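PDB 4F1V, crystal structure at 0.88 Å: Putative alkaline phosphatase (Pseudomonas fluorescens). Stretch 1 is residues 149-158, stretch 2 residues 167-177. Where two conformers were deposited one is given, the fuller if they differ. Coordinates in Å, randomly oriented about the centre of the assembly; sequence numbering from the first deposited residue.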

ATOM      1  N   THR A 149       6.857  -2.153  -1.718  1.00  3.13           N
ATOM      2  CA  THR A 149       7.624  -2.738  -2.834  1.00  3.10           C
ATOM      3  C   THR A 149       6.686  -3.142  -3.967  1.00  3.05           C
ATOM      4  O   THR A 149       7.028  -2.896  -5.150  1.00  3.57           O
ATOM      5  CB  THR A 149       8.444  -3.960  -2.385  1.00  3.26           C
ATOM      6  OG1 THR A 149       9.404  -3.494  -1.426  1.00  3.59           O
ATOM      7  CG2 THR A 149       9.148  -4.633  -3.572  1.00  3.78           C
ATOM      8  N   GLU A 150       5.558  -3.798  -3.675  1.00  2.96           N
ATOM      9  CA  GLU A 150       4.656  -4.198  -4.758  1.00  3.26           C
ATOM     10  C   GLU A 150       4.166  -2.947  -5.527  1.00  3.22           C
ATOM     11  O   GLU A 150       4.180  -2.927  -6.768  1.00  3.39           O
ATOM     12  CB  GLU A 150       3.498  -5.031  -4.202  1.00  3.46           C
ATOM     13  CG  GLU A 150       2.615  -5.595  -5.338  1.00  4.27           C
ATOM     14  CD  GLU A 150       1.580  -6.583  -4.801  1.00  3.98           C
ATOM     15  OE1 GLU A 150       1.986  -7.643  -4.273  1.00  4.21           O
ATOM     16  OE2 GLU A 150       0.340  -6.286  -4.915  1.00  4.00           O
ATOM     17  N   LEU A 151       3.718  -1.911  -4.812  1.00  3.35           N
ATOM     18  CA  LEU A 151       3.220  -0.717  -5.493  1.00  3.48           C
ATOM     19  C   LEU A 151       4.307  -0.080  -6.381  1.00  3.22           C
ATOM     20  O   LEU A 151       4.037   0.415  -7.480  1.00  3.72           O
ATOM     21  CB  LEU A 151       2.712   0.320  -4.474  1.00  3.18           C
ATOM     22  CG  LEU A 151       1.441  -0.062  -3.721  1.00  3.80           C
ATOM     23  CD1 LEU A 151       1.114   1.021  -2.718  1.00  5.89           C
ATOM     24  CD2 LEU A 151       0.287  -0.318  -4.678  1.00  5.34           C
ATOM     25  N   PHE A 152       5.523  -0.032  -5.866  1.00  3.23           N
ATOM     26  CA  PHE A 152       6.657   0.599  -6.588  1.00  3.06           C
ATOM     27  C   PHE A 152       7.101  -0.231  -7.809  1.00  3.49           C
ATOM     28  O   PHE A 152       7.338   0.322  -8.874  1.00  3.60           O
ATOM     29  CB  PHE A 152       7.800   0.818  -5.597  1.00  3.28           C
ATOM     30  CG  PHE A 152       9.002   1.552  -6.185  1.00  3.86           C
ATOM     31  CD1 PHE A 152       8.888   2.776  -6.805  1.00  4.60           C
ATOM     32  CD2 PHE A 152      10.263   0.996  -6.074  1.00  4.62           C
ATOM     33  CE1 PHE A 152       9.959   3.474  -7.305  1.00  5.45           C
ATOM     34  CE2 PHE A 152      11.378   1.681  -6.572  1.00  5.61           C
ATOM     35  CZ  PHE A 152      11.244   2.894  -7.165  1.00  6.07           C
ATOM     36  N   THR A 153       7.226  -1.533  -7.603  1.00  3.50           N
ATOM     37  CA  THR A 153       7.653  -2.391  -8.714  1.00  3.26           C
ATOM     38  C   THR A 153       6.589  -2.514  -9.779  1.00  3.63           C
ATOM     39  O   THR A 153       6.932  -2.728 -10.948  1.00  4.05           O
ATOM     40  CB  THR A 153       8.161  -3.758  -8.240  1.00  4.09           C
ATOM     41  OG1 THR A 153       7.094  -4.520  -7.610  1.00  4.08           O
ATOM     42  CG2 THR A 153       9.366  -3.647  -7.359  1.00  4.29           C
ATOM     43  N   ARG A 154       5.300  -2.313  -9.475  0.80  3.58           N
ATOM     44  CA  ARG A 154       4.304  -2.172 -10.557  0.80  3.91           C
ATOM     45  C   ARG A 154       4.692  -1.043 -11.490  0.80  3.95           C
ATOM     46  O   ARG A 154       4.559  -1.135 -12.730  0.80  4.05           O
ATOM     47  CB  ARG A 154       2.895  -1.968  -9.983  0.80  3.72           C
ATOM     48  CG  ARG A 154       2.321  -3.265  -9.367  0.80  2.91           C
ATOM     49  CD  ARG A 154       0.854  -3.061  -8.925  0.80  4.15           C
ATOM     50  NE  ARG A 154       0.306  -4.161  -8.193  0.80  3.73           N
ATOM     51  CZ  ARG A 154       0.058  -5.385  -8.674  0.80  3.83           C
ATOM     52  NH1 ARG A 154       0.135  -5.614  -9.964  0.80  4.84           N
ATOM     53  NH2 ARG A 154      -0.376  -6.328  -7.815  0.80  5.11           N
ATOM     54  N   PHE A 155       5.128   0.097 -10.914  1.00  3.95           N
ATOM     55  CA  PHE A 155       5.459   1.286 -11.722  1.00  3.84           C
ATOM     56  C   PHE A 155       6.718   0.994 -12.560  1.00  3.88           C
ATOM     57  O   PHE A 155       6.778   1.237 -13.774  1.00  4.61           O
ATOM     58  CB  PHE A 155       5.649   2.507 -10.822  1.00  3.87           C
ATOM     59  CG  PHE A 155       5.949   3.749 -11.611  1.00  4.34           C
ATOM     60  CD1 PHE A 155       4.909   4.424 -12.237  1.00  4.69           C
ATOM     61  CD2 PHE A 155       7.213   4.290 -11.757  1.00  5.10           C
ATOM     62  CE1 PHE A 155       5.117   5.583 -12.967  1.00  5.18           C
ATOM     63  CE2 PHE A 155       7.454   5.445 -12.501  1.00  5.74           C
ATOM     64  CZ  PHE A 155       6.401   6.085 -13.095  1.00  5.71           C
ATOM     65  N   LEU A 156       7.771   0.443 -11.922  1.00  3.83           N
ATOM     66  CA  LEU A 156       8.999   0.134 -12.642  1.00  3.94           C
ATOM     67  C   LEU A 156       8.721  -0.885 -13.767  1.00  4.14           C
ATOM     68  O   LEU A 156       9.251  -0.770 -14.881  1.00  4.66           O
ATOM     69  CB  LEU A 156      10.060  -0.399 -11.688  1.00  4.41           C
ATOM     70  CG  LEU A 156      10.468   0.526 -10.538  1.00  5.17           C
ATOM     71  CD1 LEU A 156      11.503  -0.197  -9.679  1.00  6.89           C
ATOM     72  CD2 LEU A 156      10.991   1.878 -11.022  1.00  6.51           C
ATOM     73  N   ASN A 157       7.882  -1.894 -13.478  1.00  4.24           N
ATOM     74  CA  ASN A 157       7.538  -2.905 -14.460  1.00  4.32           C
ATOM     75  C   ASN A 157       6.863  -2.244 -15.694  1.00  4.34           C
ATOM     76  O   ASN A 157       7.091  -2.651 -16.827  1.00  5.50           O
ATOM     77  CB  ASN A 157       6.644  -3.965 -13.802  1.00  4.10           C
ATOM     78  CG  ASN A 157       6.036  -4.912 -14.792  1.00  4.97           C
ATOM     79  OD1 ASN A 157       4.896  -4.729 -15.232  1.00  5.49           O
ATOM     80  ND2 ASN A 157       6.769  -5.967 -15.151  1.00  5.67           N
ATOM     81  N   ALA A 158       6.029  -1.246 -15.440  1.00  4.27           N
ATOM     82  CA  ALA A 158       5.276  -0.610 -16.490  1.00  5.04           C
ATOM     83  C   ALA A 158       6.086   0.406 -17.327  1.00  4.52           C
ATOM     84  O   ALA A 158       5.748   0.657 -18.472  1.00  6.49           O
ATOM     85  CB  ALA A 158       4.073   0.114 -15.918  1.00  5.71           C
TER
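Stretch 2, residues 167-177: FAVTTTFGTSF

An irregular segment, Phe-167 to Phe-177, packs along one side of a helix through two hydrogen bonds, a set of apolar contacts and a bridging water. Stretch 1 is helical throughout. Stretch 2 has no regular helix or strand.

From Phe-167 to Thr-171 the chain runs antiparallel to the helix. The nearest CA pairs are Asn-157 with Phe-167 (5.0 Å), Thr-153 with Val-169 (5.0 Å) and Glu-150 with Thr-171 (4.8 Å). Phe-167, Ala-168 and Val-169 are extended, with phi/psi of -90/126, -87/147 and -68/124. Thr-170 is more extended still, at -157/167. Thr-171 breaks the run at -97/-8. The chain then turns back, and Ala-168 N bonds to Ser-176 O at 2.9 Å.

Each hydrogen bond joins a helix side chain to the backbone of stretch 2. Asn-157 ND2 donates to Phe-167 O at 3.0 Å. Thr-170 N donates to Thr-153 OG1 at 3.1 Å. Thr-153 has chi1 near 64° (p), and its OG1 also donates to Thr-149 O at 2.9 Å. The hydroxyl thus serves its own helix as donor and the neighbouring chain as acceptor. Close backbone packing is marked by a CA-H...O contact from Glu-150 CA to Thr-170 O at 3.2 Å.

Leu-156 points toward stretch 2 and lies over one face of the Phe-167 ring. Its CB is 3.7 Å from Phe-167 CG. Its CD1 makes a CH-pi contact, 3.9 Å from the centroid of that ring. Leu-156 CD1 also meets the edge of the Phe-173 ring, 4.1 Å from CE2. Thr-153 CG2 approaches the same ring at its edge, 3.9 Å from Phe-173 CD2. The Phe-173 side chain therefore returns to the helix after the chain has turned.

Val-169 covers the helix near Glu-150, Arg-154 and Asn-157. Val-169 CG1 lies 3.8 Å from Arg-154 CG and over one face of the guanidinium. Val-169 CG2 is 3.8 Å from Asn-157 CB. Arg-154 NH2 forms a salt bridge with Glu-150 OE2 at 3.0 Å, within the helix.

At Thr-149 the contact is partly mediated by water. One water lies 2.7 Å from Thr-149 OG1 and 2.9 Å from Thr-171 O, and accepts from Phe-173 N at 2.9 Å. Thr-149 CG2 packs directly beside it, 3.4 Å from Phe-173 N.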

ATOM      1  N   PHE A 167      12.268  -5.245 -14.582  1.00  5.51           N
ATOM      2  CA  PHE A 167      11.726  -5.330 -13.236  1.00  5.33           C
ATOM      3  C   PHE A 167      10.425  -6.151 -13.202  1.00  5.21           C
ATOM      4  O   PHE A 167       9.476  -5.825 -13.914  1.00  6.55           O
ATOM      5  CB  PHE A 167      11.382  -3.929 -12.665  1.00  5.34           C
ATOM      6  CG  PHE A 167      12.571  -3.024 -12.431  1.00  5.46           C
ATOM      7  CD1 PHE A 167      13.260  -3.123 -11.206  1.00  5.61           C
ATOM      8  CD2 PHE A 167      13.025  -2.110 -13.361  1.00  5.11           C
ATOM      9  CE1 PHE A 167      14.304  -2.275 -10.978  1.00  6.24           C
ATOM     10  CE2 PHE A 167      14.070  -1.244 -13.101  1.00  5.99           C
ATOM     11  CZ  PHE A 167      14.751  -1.342 -11.896  1.00  5.61           C
ATOM     12  N   ALA A 168      10.377  -7.146 -12.369  1.00  5.59           N
ATOM     13  CA  ALA A 168       9.180  -7.950 -12.076  1.00  5.89           C
ATOM     14  C   ALA A 168       8.408  -7.251 -10.957  1.00  4.87           C
ATOM     15  O   ALA A 168       8.961  -6.676 -10.015  1.00  5.00           O
ATOM     16  CB  ALA A 168       9.593  -9.359 -11.636  1.00  7.80           C
ATOM     17  N   VAL A 169       7.063  -7.384 -11.025  1.00  5.09           N
ATOM     18  CA  VAL A 169       6.214  -7.065  -9.906  1.00  4.69           C
ATOM     19  C   VAL A 169       6.424  -8.044  -8.782  1.00  4.51           C
ATOM     20  O   VAL A 169       6.334  -9.274  -8.999  1.00  5.89           O
ATOM     21  CB  VAL A 169       4.739  -7.046 -10.308  1.00  4.87           C
ATOM     22  CG1 VAL A 169       3.885  -6.673  -9.088  1.00  5.86           C
ATOM     23  CG2 VAL A 169       4.513  -6.087 -11.473  1.00  5.91           C
ATOM     24  N   THR A 170       6.755  -7.588  -7.581  1.00  4.30           N
ATOM     25  CA  THR A 170       7.072  -8.464  -6.459  1.00  4.75           C
ATOM     26  C   THR A 170       6.854  -7.691  -5.158  1.00  4.15           C
ATOM     27  O   THR A 170       6.809  -6.470  -5.142  1.00  4.65           O
ATOM     28  CB  THR A 170       8.526  -8.980  -6.571  1.00  6.27           C
ATOM     29  OG1 THR A 170       8.777  -9.877  -5.524  1.00  6.32           O
ATOM     30  CG2 THR A 170       9.562  -7.854  -6.616  1.00  6.32           C
ATOM     31  N   THR A 171       6.852  -8.448  -4.052  1.00  4.32           N
ATOM     32  CA  THR A 171       6.910  -7.866  -2.707  1.00  4.07           C
ATOM     33  C   THR A 171       8.325  -7.840  -2.145  1.00  4.21           C
ATOM     34  O   THR A 171       8.531  -7.236  -1.101  1.00  4.21           O
ATOM     35  CB  THR A 171       5.989  -8.584  -1.715  1.00  4.62           C
ATOM     36  OG1 THR A 171       6.499  -9.880  -1.399  1.00  5.15           O
ATOM     37  CG2 THR A 171       4.545  -8.668  -2.201  1.00  5.24           C
ATOM     38  N   THR A 172       9.298  -8.469  -2.827  1.00  4.60           N
ATOM     39  CA  THR A 172      10.684  -8.529  -2.348  1.00  4.79           C
ATOM     40  C   THR A 172      11.592  -7.845  -3.371  1.00  4.16           C
ATOM     41  O   THR A 172      11.960  -8.415  -4.414  1.00  5.16           O
ATOM     42  CB  THR A 172      11.115  -9.971  -2.112  1.00  6.13           C
ATOM     43  OG1 THR A 172      10.909 -10.782  -3.251  1.00  7.17           O
ATOM     44  CG2 THR A 172      10.331 -10.591  -0.923  1.00  8.35           C
ATOM     45  N   PHE A 173      11.929  -6.575  -3.103  0.80  4.61           N
ATOM     46  CA  PHE A 173      12.697  -5.783  -4.099  0.80  4.62           C
ATOM     47  C   PHE A 173      13.996  -6.472  -4.460  0.80  4.76           C
ATOM     48  O   PHE A 173      14.446  -6.302  -5.583  0.80  5.37           O
ATOM     49  CB  PHE A 173      12.916  -4.332  -3.580  0.80  4.15           C
ATOM     50  CG  PHE A 173      13.606  -3.469  -4.641  0.80  4.40           C
ATOM     51  CD1 PHE A 173      14.971  -3.224  -4.644  0.80  4.75           C
ATOM     52  CD2 PHE A 173      12.865  -2.950  -5.695  0.80  5.99           C
ATOM     53  CE1 PHE A 173      15.569  -2.498  -5.643  0.80  5.01           C
ATOM     54  CE2 PHE A 173      13.476  -2.212  -6.699  0.80  6.03           C
ATOM     55  CZ  PHE A 173      14.799  -2.005  -6.696  0.80  5.40           C
ATOM     56  N   GLY A 174      14.609  -7.184  -3.504  1.00  5.34           N
ATOM     57  CA  GLY A 174      15.870  -7.864  -3.787  1.00  7.60           C
ATOM     58  C   GLY A 174      15.868  -8.824  -4.944  1.00  8.45           C
ATOM     59  O   GLY A 174      16.928  -9.144  -5.444  1.00 12.61           O
ATOM     60  N   THR A 175      14.660  -9.211  -5.397  1.00  7.30           N
ATOM     61  CA  THR A 175      14.562 -10.088  -6.599  1.00 10.30           C
ATOM     62  C   THR A 175      13.828  -9.410  -7.726  1.00  8.48           C
ATOM     63  O   THR A 175      13.528 -10.086  -8.750  1.00 12.47           O
ATOM     64  CB  THR A 175      13.961 -11.475  -6.259  1.00 12.61           C
ATOM     65  OG1 THR A 175      12.650 -11.219  -5.684  1.00 13.63           O
ATOM     66  CG2 THR A 175      14.846 -12.191  -5.294  1.00 27.31           C
ATOM     67  N   SER A 176      13.466  -8.133  -7.654  1.00  5.68           N
ATOM     68  CA  SER A 176      12.665  -7.527  -8.698  1.00  5.66           C
ATOM     69  C   SER A 176      13.431  -7.451 -10.048  1.00  5.68           C
ATOM     70  O   SER A 176      12.871  -7.860 -11.095  1.00  6.31           O
ATOM     71  CB  SER A 176      12.180  -6.113  -8.317  1.00  4.99           C
ATOM     72  OG  SER A 176      11.473  -5.525  -9.359  1.00  5.28           O
ATOM     73  N   PHE A 177      14.606  -6.825 -10.061  1.00  5.80           N
ATOM     74  CA  PHE A 177      15.314  -6.564 -11.300  1.00  5.81           C
ATOM     75  C   PHE A 177      16.077  -7.827 -11.755  1.00  6.58           C
ATOM     76  O   PHE A 177      16.849  -8.377 -10.970  1.00  7.56           O
ATOM     77  CB  PHE A 177      16.288  -5.388 -11.126  1.00  6.50           C
ATOM     78  CG  PHE A 177      16.878  -4.895 -12.450  1.00  6.22           C
ATOM     79  CD1 PHE A 177      16.044  -4.415 -13.464  1.00  6.32           C
ATOM     80  CD2 PHE A 177      18.242  -4.973 -12.661  1.00  7.42           C
ATOM     81  CE1 PHE A 177      16.573  -4.007 -14.678  1.00  7.43           C
ATOM     82  CE2 PHE A 177      18.794  -4.553 -13.888  1.00  7.87           C
ATOM     83  CZ  PHE A 177      17.963  -4.127 -14.905  1.00  7.64           C
TER
HETATM   84  O   HOH W   1      10.862  -5.647  -0.543  1.00  3.98           O